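Local coordinates for protein torso (Bombyx mori, PDB 5AOQ) that probably acts as a receptor tyrosine kinase whose extracellular part binds prothoracicotropic hormone, activating MAPK signalling and helping to initiate metamorphosis, at residues A[47-58]-A[128-136]; A[172-181]-A[211-220]. All blocks are in the same frame, centred on the assembly; numbering follows the deposited sequence.

Contact 1: A[47-58]-A[128-136]; sequences KTNFEETGISDV and YGTLQDWME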
loop_
_atom_site.group_PDB
_atom_site.type_symbol
_atom_site.label_atom_id
_atom_site.label_comp_id
_atom_site.label_asym_id
_atom_site.label_seq_id
_atom_site.Cartn_x
_atom_site.Cartn_y
_atom_site.Cartn_z
ATOM N N LYS A 47 -17.365 -17.326 -17.337
ATOM C CA LYS A 47 -17.347 -17.408 -18.794
ATOM C C LYS A 47 -17.329 -16.027 -19.438
ATOM O O LYS A 47 -17.999 -15.789 -20.443
ATOM C CB LYS A 47 -18.538 -18.229 -19.289
ATOM C CG LYS A 47 -18.703 -19.559 -18.556
ATOM C CD LYS A 47 -17.442 -20.418 -18.679
ATOM C CE LYS A 47 -17.530 -21.692 -17.860
ATOM N NZ LYS A 47 -16.299 -22.522 -17.998
ATOM N N THR A 48 -16.554 -15.123 -18.848
ATOM C CA THR A 48 -16.381 -13.789 -19.403
ATOM C C THR A 48 -15.350 -13.830 -20.525
ATOM O O THR A 48 -14.188 -14.176 -20.307
ATOM C CB THR A 48 -15.922 -12.777 -18.332
ATOM O OG1 THR A 48 -16.808 -12.824 -17.207
ATOM C CG2 THR A 48 -15.895 -11.363 -18.902
ATOM N N ASN A 49 -15.798 -13.474 -21.724
ATOM C CA ASN A 49 -14.964 -13.492 -22.920
ATOM C C ASN A 49 -15.106 -12.183 -23.689
ATOM O O ASN A 49 -16.172 -11.882 -24.225
ATOM C CB ASN A 49 -15.349 -14.680 -23.810
ATOM C CG ASN A 49 -14.290 -15.007 -24.844
ATOM O OD1 ASN A 49 -13.616 -14.121 -25.367
ATOM N ND2 ASN A 49 -14.145 -16.292 -25.154
ATOM N N PHE A 50 -14.028 -11.407 -23.741
ATOM C CA PHE A 50 -14.048 -10.119 -24.428
ATOM C C PHE A 50 -13.863 -10.266 -25.934
ATOM O O PHE A 50 -14.197 -9.360 -26.697
ATOM C CB PHE A 50 -12.961 -9.200 -23.871
ATOM C CG PHE A 50 -13.302 -8.592 -22.544
ATOM C CD1 PHE A 50 -13.990 -7.393 -22.478
ATOM C CD2 PHE A 50 -12.935 -9.213 -21.363
ATOM C CE1 PHE A 50 -14.304 -6.825 -21.263
ATOM C CE2 PHE A 50 -13.249 -8.649 -20.142
ATOM C CZ PHE A 50 -13.934 -7.454 -20.093
ATOM N N GLU A 51 -13.331 -11.407 -26.355
ATOM C CA GLU A 51 -13.035 -11.639 -27.763
ATOM C C GLU A 51 -14.246 -12.205 -28.504
ATOM O O GLU A 51 -14.273 -12.222 -29.733
ATOM C CB GLU A 51 -11.829 -12.573 -27.892
ATOM C CG GLU A 51 -10.515 -11.895 -27.512
ATOM C CD GLU A 51 -9.324 -12.832 -27.559
ATOM O OE1 GLU A 51 -9.395 -13.917 -26.945
ATOM O OE2 GLU A 51 -8.314 -12.477 -28.202
ATOM N N GLU A 52 -15.246 -12.655 -27.748
ATOM C CA GLU A 52 -16.481 -13.181 -28.324
ATOM C C GLU A 52 -17.609 -12.155 -28.277
ATOM O O GLU A 52 -18.729 -12.436 -28.706
ATOM C CB GLU A 52 -16.920 -14.454 -27.596
ATOM C CG GLU A 52 -16.021 -15.654 -27.837
ATOM C CD GLU A 52 -16.559 -16.918 -27.192
ATOM O OE1 GLU A 52 -17.387 -16.806 -26.263
ATOM O OE2 GLU A 52 -16.153 -18.021 -27.612
ATOM N N THR A 53 -17.313 -10.966 -27.762
ATOM C CA THR A 53 -18.319 -9.918 -27.622
ATOM C C THR A 53 -18.337 -9.010 -28.847
ATOM O O THR A 53 -17.293 -8.738 -29.440
ATOM C CB THR A 53 -18.061 -9.065 -26.364
ATOM O OG1 THR A 53 -17.816 -9.923 -25.243
ATOM C CG2 THR A 53 -19.252 -8.167 -26.065
ATOM N N GLY A 54 -19.529 -8.546 -29.216
ATOM C CA GLY A 54 -19.708 -7.734 -30.406
ATOM C C GLY A 54 -20.003 -6.280 -30.086
ATOM O O GLY A 54 -19.722 -5.810 -28.985
ATOM N N ILE A 55 -20.566 -5.569 -31.060
ATOM C CA ILE A 55 -20.886 -4.150 -30.913
ATOM C C ILE A 55 -22.243 -3.844 -31.542
ATOM O O ILE A 55 -22.472 -4.153 -32.710
ATOM C CB ILE A 55 -19.812 -3.255 -31.564
ATOM C CG1 ILE A 55 -18.442 -3.525 -30.935
ATOM C CG2 ILE A 55 -20.183 -1.779 -31.417
ATOM C CD1 ILE A 55 -17.294 -2.856 -31.652
ATOM N N SER A 56 -23.133 -3.230 -30.766
ATOM C CA SER A 56 -24.495 -2.963 -31.223
ATOM C C SER A 56 -24.663 -1.545 -31.762
ATOM O O SER A 56 -23.822 -0.675 -31.531
ATOM C CB SER A 56 -25.486 -3.192 -30.081
ATOM O OG SER A 56 -25.300 -2.244 -29.047
ATOM N N ASP A 57 -25.762 -1.323 -32.478
ATOM C CA ASP A 57 -26.117 0.007 -32.958
ATOM C C ASP A 57 -26.589 0.871 -31.799
ATOM O O ASP A 57 -26.567 2.098 -31.876
ATOM C CB ASP A 57 -27.216 -0.071 -34.020
ATOM C CG ASP A 57 -26.796 -0.863 -35.241
ATOM O OD1 ASP A 57 -25.592 -0.866 -35.567
ATOM O OD2 ASP A 57 -27.676 -1.473 -35.881
ATOM N N VAL A 58 -27.011 0.213 -30.724
ATOM C CA VAL A 58 -27.566 0.889 -29.559
ATOM C C VAL A 58 -26.570 1.877 -28.955
ATOM O O VAL A 58 -25.508 1.472 -28.479
ATOM C CB VAL A 58 -27.983 -0.126 -28.472
ATOM C CG1 VAL A 58 -28.593 0.588 -27.271
ATOM C CG2 VAL A 58 -28.961 -1.148 -29.034
ATOM N N TYR A 128 -23.085 -15.171 -15.049
ATOM C CA TYR A 128 -21.813 -15.873 -15.171
ATOM C C TYR A 128 -20.702 -14.938 -15.638
ATOM O O TYR A 128 -19.523 -15.296 -15.610
ATOM C CB TYR A 128 -21.954 -17.039 -16.148
ATOM C CG TYR A 128 -22.975 -18.064 -15.717
ATOM C CD1 TYR A 128 -22.641 -19.070 -14.821
ATOM C CD2 TYR A 128 -24.275 -18.025 -16.204
ATOM C CE1 TYR A 128 -23.572 -20.007 -14.423
ATOM C CE2 TYR A 128 -25.212 -18.958 -15.811
ATOM C CZ TYR A 128 -24.855 -19.946 -14.921
ATOM O OH TYR A 128 -25.778 -20.883 -14.522
ATOM N N GLY A 129 -21.091 -13.746 -16.078
ATOM C CA GLY A 129 -20.146 -12.722 -16.482
ATOM C C GLY A 129 -20.035 -12.654 -17.990
ATOM O O GLY A 129 -19.013 -12.227 -18.526
ATOM N N THR A 130 -21.095 -13.066 -18.677
ATOM C CA THR A 130 -21.132 -12.998 -20.130
ATOM C C THR A 130 -21.366 -11.562 -20.583
ATOM O O THR A 130 -22.335 -10.918 -20.181
ATOM C CB THR A 130 -22.230 -13.905 -20.716
ATOM O OG1 THR A 130 -22.172 -15.196 -20.096
ATOM C CG2 THR A 130 -22.052 -14.055 -22.218
ATOM N N LEU A 131 -20.465 -11.074 -21.428
ATOM C CA LEU A 131 -20.529 -9.709 -21.928
ATOM C C LEU A 131 -21.410 -9.618 -23.162
ATOM O O LEU A 131 -21.124 -10.255 -24.175
ATOM C CB LEU A 131 -19.127 -9.204 -22.265
ATOM C CG LEU A 131 -18.151 -9.077 -21.101
ATOM C CD1 LEU A 131 -16.727 -9.068 -21.624
ATOM C CD2 LEU A 131 -18.438 -7.812 -20.310
ATOM N N GLN A 132 -22.482 -8.837 -23.080
ATOM C CA GLN A 132 -23.277 -8.551 -24.266
ATOM C C GLN A 132 -22.603 -7.414 -25.023
ATOM O O GLN A 132 -21.742 -6.724 -24.479
ATOM C CB GLN A 132 -24.722 -8.199 -23.902
ATOM C CG GLN A 132 -24.902 -6.914 -23.115
ATOM C CD GLN A 132 -26.349 -6.684 -22.713
ATOM O OE1 GLN A 132 -26.906 -5.609 -22.938
ATOM N NE2 GLN A 132 -26.965 -7.696 -22.109
ATOM N N ASP A 133 -22.988 -7.239 -26.283
ATOM C CA ASP A 133 -22.287 -6.341 -27.198
ATOM C C ASP A 133 -22.121 -4.920 -26.653
ATOM O O ASP A 133 -23.017 -4.378 -26.006
ATOM C CB ASP A 133 -23.019 -6.304 -28.539
ATOM C CG ASP A 133 -23.079 -7.667 -29.203
ATOM O OD1 ASP A 133 -22.909 -8.682 -28.496
ATOM O OD2 ASP A 133 -23.297 -7.724 -30.431
ATOM N N TRP A 134 -20.959 -4.332 -26.927
ATOM C CA TRP A 134 -20.617 -3.000 -26.440
ATOM C C TRP A 134 -21.550 -1.927 -26.991
ATOM O O TRP A 134 -22.016 -2.019 -28.125
ATOM C CB TRP A 134 -19.168 -2.661 -26.808
ATOM C CG TRP A 134 -18.161 -3.492 -26.076
ATOM C CD1 TRP A 134 -17.534 -4.616 -26.531
ATOM C CD2 TRP A 134 -17.663 -3.264 -24.754
ATOM N NE1 TRP A 134 -16.678 -5.102 -25.573
ATOM C CE2 TRP A 134 -16.739 -4.290 -24.472
ATOM C CE3 TRP A 134 -17.907 -2.290 -23.782
ATOM C CZ2 TRP A 134 -16.062 -4.371 -23.257
ATOM C CZ3 TRP A 134 -17.239 -2.375 -22.576
ATOM C CH2 TRP A 134 -16.325 -3.405 -22.324
ATOM N N MET A 135 -21.812 -0.910 -26.172
ATOM C CA MET A 135 -22.640 0.224 -26.572
ATOM C C MET A 135 -21.805 1.497 -26.594
ATOM O O MET A 135 -21.107 1.815 -25.632
ATOM C CB MET A 135 -23.833 0.382 -25.629
ATOM C CG MET A 135 -24.736 -0.839 -25.588
ATOM S SD MET A 135 -26.261 -0.562 -24.670
ATOM C CE MET A 135 -27.012 -2.184 -24.784
ATOM N N GLU A 136 -21.887 2.221 -27.704
ATOM C CA GLU A 136 -21.073 3.407 -27.920
ATOM C C GLU A 136 -21.496 4.547 -27.001
ATOM O O GLU A 136 -22.672 4.910 -26.947
ATOM C CB GLU A 136 -21.167 3.837 -29.386
ATOM C CG GLU A 136 -20.111 4.836 -29.824
ATOM C CD GLU A 136 -20.102 5.044 -31.328
ATOM O OE1 GLU A 136 -21.059 4.600 -31.997
ATOM O OE2 GLU A 136 -19.136 5.649 -31.840
#
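Leu131 lays its CD1 methyl over the centre of one face of the Phe50 ring, 3.3 Å from the ring centroid and 13° off the normal, a CH-pi contact. The ring edge is used as well: Phe50 CE1 meets Trp134 CZ2 at 3.6 Å, each atom lying near the plane of the other's ring, so the two aromatic groups touch edge to edge and do not stack. Leu131 also brings its CD1 against Thr48 CG2, while its CB lies beside Thr53 OG1. That hydroxyl donates to the carbonyl O of Asn49 in its own segment, in the carbonyl plane, and Thr53 CG2, anti to the backbone N, lies against the backbone of Gln132 and Asp133. Val30 of helix 27-38 and Leu84 of strand 83-88 also touch Phe50. The contact thus ties an irregular stretch of the first fibronectin type III domain to the start of strand 134-140, an outer strand of the four-stranded antiparallel sheet. Here Ile55 and Trp134 form a short parallel bridge: Trp134 N donates to Gly54 O at 2.8 Å, and Ser56 N to Trp134 O at 3.1 Å, the latter nearly straight at 167°. Ser56 OG adds a weak bond to the same Trp134 O, giving this carbonyl two donors from one residue. Gly54 N reaches Asp133 OD1 in a weak bond of 3.5 Å. Farther back, Thr48 OG1, held beside its backbone N (chi1 -53°), donates to Gly129 O at 2.6 Å, well tilted from the carbonyl plane. Beyond the bridge Val58 CG1 lies alongside Met135 SD at 3.7 Å.

Contact 2: A[172-181]-A[211-220]; sequences TINGKFVWNT and PSFDVENLVL. With NAG (2-acetamido-2-deoxy-beta-D-glucopyranose), chain E.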
loop_
_atom_site.group_PDB
_atom_site.type_symbol
_atom_site.label_atom_id
_atom_site.label_comp_id
_atom_site.label_asym_id
_atom_site.label_seq_id
_atom_site.Cartn_x
_atom_site.Cartn_y
_atom_site.Cartn_z
ATOM N N THR A 172 -20.046 12.570 23.015
ATOM C CA THR A 172 -19.428 12.597 21.687
ATOM C C THR A 172 -20.041 13.672 20.787
ATOM O O THR A 172 -21.242 13.931 20.842
ATOM C CB THR A 172 -19.557 11.229 20.980
ATOM O OG1 THR A 172 -19.016 10.200 21.817
ATOM C CG2 THR A 172 -18.817 11.234 19.643
ATOM N N ILE A 173 -19.198 14.283 19.956
ATOM C CA ILE A 173 -19.609 15.360 19.056
ATOM C C ILE A 173 -19.689 14.903 17.602
ATOM O O ILE A 173 -18.732 14.343 17.065
ATOM C CB ILE A 173 -18.631 16.557 19.124
ATOM C CG1 ILE A 173 -18.412 17.006 20.573
ATOM C CG2 ILE A 173 -19.139 17.718 18.268
ATOM C CD1 ILE A 173 -19.654 17.531 21.252
ATOM N N ASN A 174 -20.840 15.144 16.976
ATOM C CA ASN A 174 -21.006 14.925 15.539
ATOM C C ASN A 174 -21.159 16.260 14.817
ATOM O O ASN A 174 -21.931 17.118 15.247
ATOM C CB ASN A 174 -22.220 14.033 15.257
ATOM C CG ASN A 174 -21.949 12.564 15.538
ATOM O OD1 ASN A 174 -20.803 12.114 15.524
ATOM N ND2 ASN A 174 -23.010 11.808 15.790
ATOM N N GLY A 175 -20.419 16.431 13.725
ATOM C CA GLY A 175 -20.391 17.694 13.004
ATOM C C GLY A 175 -20.749 17.555 11.536
ATOM O O GLY A 175 -20.132 16.777 10.808
ATOM N N LYS A 176 -21.745 18.326 11.104
ATOM C CA LYS A 176 -22.200 18.313 9.717
ATOM C C LYS A 176 -21.768 19.585 8.992
ATOM O O LYS A 176 -21.872 20.686 9.536
ATOM C CB LYS A 176 -23.720 18.157 9.654
ATOM C CG LYS A 176 -24.268 18.001 8.241
ATOM C CD LYS A 176 -25.768 17.740 8.233
ATOM C CE LYS A 176 -26.112 16.366 8.792
ATOM N NZ LYS A 176 -27.565 16.065 8.686
ATOM N N PHE A 177 -21.292 19.419 7.760
ATOM C CA PHE A 177 -20.703 20.508 6.983
ATOM C C PHE A 177 -21.414 20.683 5.647
ATOM O O PHE A 177 -21.794 19.703 5.002
ATOM C CB PHE A 177 -19.214 20.246 6.746
ATOM C CG PHE A 177 -18.400 20.170 8.007
ATOM C CD1 PHE A 177 -18.515 19.082 8.857
ATOM C CD2 PHE A 177 -17.512 21.179 8.336
ATOM C CE1 PHE A 177 -17.769 19.008 10.014
ATOM C CE2 PHE A 177 -16.761 21.109 9.493
ATOM C CZ PHE A 177 -16.891 20.021 10.333
ATOM N N VAL A 178 -21.583 21.938 5.238
ATOM C CA VAL A 178 -22.246 22.271 3.979
ATOM C C VAL A 178 -21.590 23.512 3.372
ATOM O O VAL A 178 -21.023 24.334 4.091
ATOM C CB VAL A 178 -23.760 22.520 4.185
ATOM C CG1 VAL A 178 -24.439 22.916 2.877
ATOM C CG2 VAL A 178 -24.434 21.288 4.774
ATOM N N TRP A 179 -21.664 23.644 2.050
ATOM C CA TRP A 179 -21.127 24.819 1.369
ATOM C C TRP A 179 -21.919 25.152 0.108
ATOM O O TRP A 179 -22.609 24.296 -0.444
ATOM C CB TRP A 179 -19.651 24.601 1.030
ATOM C CG TRP A 179 -19.394 23.408 0.157
ATOM C CD1 TRP A 179 -19.168 23.409 -1.189
ATOM C CD2 TRP A 179 -19.334 22.037 0.572
ATOM N NE1 TRP A 179 -18.969 22.124 -1.637
ATOM C CE2 TRP A 179 -19.068 21.264 -0.575
ATOM C CE3 TRP A 179 -19.480 21.387 1.802
ATOM C CZ2 TRP A 179 -18.943 19.877 -0.529
ATOM C CZ3 TRP A 179 -19.358 20.010 1.844
ATOM C CH2 TRP A 179 -19.093 19.271 0.687
ATOM N N ASN A 180 -21.815 26.401 -0.342
ATOM C CA ASN A 180 -22.574 26.858 -1.502
ATOM C C ASN A 180 -22.004 26.354 -2.820
ATOM O O ASN A 180 -20.811 26.073 -2.932
ATOM C CB ASN A 180 -22.657 28.390 -1.523
ATOM C CG ASN A 180 -21.298 29.065 -1.678
ATOM O OD1 ASN A 180 -20.267 28.513 -1.295
ATOM N ND2 ASN A 180 -21.305 30.279 -2.242
ATOM N N THR A 181 -22.885 26.242 -3.810
ATOM C CA THR A 181 -22.527 25.746 -5.132
ATOM C C THR A 181 -22.625 26.864 -6.159
ATOM O O THR A 181 -23.377 27.822 -5.982
ATOM C CB THR A 181 -23.440 24.585 -5.567
ATOM O OG1 THR A 181 -24.763 25.078 -5.812
ATOM C CG2 THR A 181 -23.491 23.507 -4.493
ATOM N N PRO A 211 -24.402 19.572 -1.778
ATOM C CA PRO A 211 -23.465 18.666 -1.105
ATOM C C PRO A 211 -23.468 18.825 0.409
ATOM O O PRO A 211 -23.731 19.915 0.919
ATOM C CB PRO A 211 -22.112 19.073 -1.690
ATOM C CG PRO A 211 -22.274 20.509 -2.021
ATOM C CD PRO A 211 -23.698 20.663 -2.476
ATOM N N SER A 212 -23.174 17.739 1.113
ATOM C CA SER A 212 -23.117 17.751 2.569
ATOM C C SER A 212 -22.110 16.720 3.046
ATOM O O SER A 212 -21.981 15.651 2.449
ATOM C CB SER A 212 -24.495 17.463 3.167
ATOM O OG SER A 212 -24.956 16.181 2.779
ATOM N N PHE A 213 -21.402 17.043 4.123
ATOM C CA PHE A 213 -20.379 16.151 4.654
ATOM C C PHE A 213 -20.517 15.978 6.159
ATOM O O PHE A 213 -20.475 16.950 6.908
ATOM C CB PHE A 213 -18.988 16.682 4.313
ATOM C CG PHE A 213 -17.871 15.806 4.798
ATOM C CD1 PHE A 213 -17.641 14.571 4.218
ATOM C CD2 PHE A 213 -17.045 16.218 5.828
ATOM C CE1 PHE A 213 -16.613 13.761 4.659
ATOM C CE2 PHE A 213 -16.012 15.413 6.271
ATOM C CZ PHE A 213 -15.799 14.183 5.687
ATOM N N ASP A 214 -20.669 14.730 6.591
ATOM C CA ASP A 214 -20.812 14.420 8.007
ATOM C C ASP A 214 -19.456 14.100 8.623
ATOM O O ASP A 214 -18.571 13.566 7.953
ATOM C CB ASP A 214 -21.768 13.243 8.207
ATOM C CG ASP A 214 -23.113 13.466 7.548
ATOM O OD1 ASP A 214 -23.523 14.638 7.416
ATOM O OD2 ASP A 214 -23.763 12.470 7.167
ATOM N N VAL A 215 -19.301 14.438 9.900
ATOM C CA VAL A 215 -18.096 14.107 10.651
ATOM C C VAL A 215 -18.479 13.592 12.032
ATOM O O VAL A 215 -19.449 14.058 12.630
ATOM C CB VAL A 215 -17.160 15.324 10.792
ATOM C CG1 VAL A 215 -15.892 14.942 11.548
ATOM C CG2 VAL A 215 -16.809 15.880 9.426
ATOM N N GLU A 216 -17.712 12.627 12.528
ATOM C CA GLU A 216 -17.980 12.024 13.826
ATOM C C GLU A 216 -16.720 11.937 14.679
ATOM O O GLU A 216 -15.615 12.208 14.207
ATOM C CB GLU A 216 -18.582 10.629 13.645
ATOM C CG GLU A 216 -19.827 10.605 12.769
ATOM C CD GLU A 216 -20.381 9.207 12.578
ATOM O OE1 GLU A 216 -19.868 8.267 13.223
ATOM O OE2 GLU A 216 -21.330 9.049 11.783
ATOM N N ASN A 217 -16.907 11.560 15.939
ATOM C CA ASN A 217 -15.810 11.380 16.882
ATOM C C ASN A 217 -15.041 12.672 17.150
ATOM O O ASN A 217 -13.869 12.638 17.526
ATOM C CB ASN A 217 -14.851 10.303 16.371
ATOM C CG ASN A 217 -15.579 9.084 15.840
ATOM O OD1 ASN A 217 -16.682 8.763 16.285
ATOM N ND2 ASN A 217 -14.970 8.400 14.878
ATOM N N LEU A 218 -15.704 13.809 16.956
ATOM C CA LEU A 218 -15.117 15.103 17.288
ATOM C C LEU A 218 -15.140 15.321 18.796
ATOM O O LEU A 218 -15.847 14.620 19.520
ATOM C CB LEU A 218 -15.860 16.238 16.579
ATOM C CG LEU A 218 -15.733 16.299 15.056
ATOM C CD1 LEU A 218 -16.652 17.372 14.496
ATOM C CD2 LEU A 218 -14.293 16.560 14.643
ATOM N N VAL A 219 -14.360 16.293 19.258
ATOM C CA VAL A 219 -14.306 16.634 20.677
ATOM C C VAL A 219 -14.385 18.144 20.879
ATOM O O VAL A 219 -14.266 18.918 19.928
ATOM C CB VAL A 219 -13.023 16.089 21.333
ATOM C CG1 VAL A 219 -12.984 14.573 21.232
ATOM C CG2 VAL A 219 -11.786 16.700 20.691
ATOM N N LEU A 220 -14.584 18.556 22.127
ATOM C CA LEU A 220 -14.738 19.967 22.459
ATOM C C LEU A 220 -13.423 20.735 22.379
ATOM O O LEU A 220 -12.361 20.210 22.718
ATOM C CB LEU A 220 -15.332 20.118 23.861
ATOM C CG LEU A 220 -16.738 19.552 24.066
ATOM C CD1 LEU A 220 -17.116 19.583 25.539
ATOM C CD2 LEU A 220 -17.756 20.321 23.238
HETATM C C1 NAG E . -20.127 31.095 -2.436
HETATM C C2 NAG E . -19.497 31.106 -3.828
HETATM C C3 NAG E . -18.263 32.010 -3.846
HETATM C C4 NAG E . -18.568 33.385 -3.259
HETATM C C5 NAG E . -19.296 33.264 -1.922
HETATM C C6 NAG E . -19.792 34.590 -1.389
HETATM C C7 NAG E . -19.773 29.077 -5.200
HETATM C C8 NAG E . -19.245 27.703 -5.491
HETATM N N2 NAG E . -19.133 29.753 -4.243
HETATM O O3 NAG E . -17.798 32.148 -5.184
HETATM O O4 NAG E . -17.345 34.071 -3.012
HETATM O O5 NAG E . -20.446 32.420 -2.060
HETATM O O6 NAG E . -19.524 35.660 -2.285
HETATM O O7 NAG E . -20.738 29.540 -5.796
#
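Phe177 and Phe213 exchange backbone hydrogen bonds: Phe177 N donates to Phe213 O at 2.7 Å and Phe213 N to Phe177 O at 2.8 Å, in an antiparallel pairing that joins strand 171-179 to strand 212-218 in the second fibronectin type III domain. Gly175 N donates to Val215 O, and Leu218 N to Ile173 O at 3.1 Å. Between these pairs the register slips by one residue, a beta bulge, so that Leu218 rather than Asn217 faces Ile173.

Apolar contacts gather on the face shared by Ile173, Phe177, Phe213, Val215 and Leu218. Phe177 CE1 meets Val215 CG2 at 3.3 Å, and Leu218 CD1 lies against the backbone of Gly175. Pro211 CG sits over one face of the Trp179 indole, 3.9 Å from the centroid of the five-membered ring and offset toward the rim, while Phe213 CB comes to the ring edge. Phe189 meets Trp179 edge-to-face. With alanine in place of Trp179, Pro211 would probably lose the flat surface it rests on, and a gap would open beside Phe213 and Phe189.

On the other face, Lys176, bent at chi3 (-69°), runs alongside Asp214; its NZ stays 4.5 Å from Asp214 OD1, beyond a salt bridge. Past the strand end Asn180 ND2 is covalently joined to C1 of the N-acetylglucosamine, and its OD1 accepts from Thr158 N.

The pairing therefore rests mainly on backbone bonds and the apolar face buried against strands 189-195 and 223-230, whereas the exposed Lys176 and Asp214 charges probably add little.

In the fold
Contacts 1 and 2 belong to different fibronectin type III domains of the Torso extracellular region, one to each side of the middle of the chain. Their centres are 44 Å apart and their nearest atoms about 29 Å, so neither touches the other; both segments of contact 1 precede those of contact 2 in sequence. Contact 1 is remote from the residues implicated in hormone binding. Contact 2 belongs to the domain that binds the hormone: the Trp179 side chain is about 9 Å from that of Asp190, and the Phe213 side chain about 9 Å from that of Lys204, both implicated in hormone binding. Val219 itself packs on Tyr102 of the hormone chain.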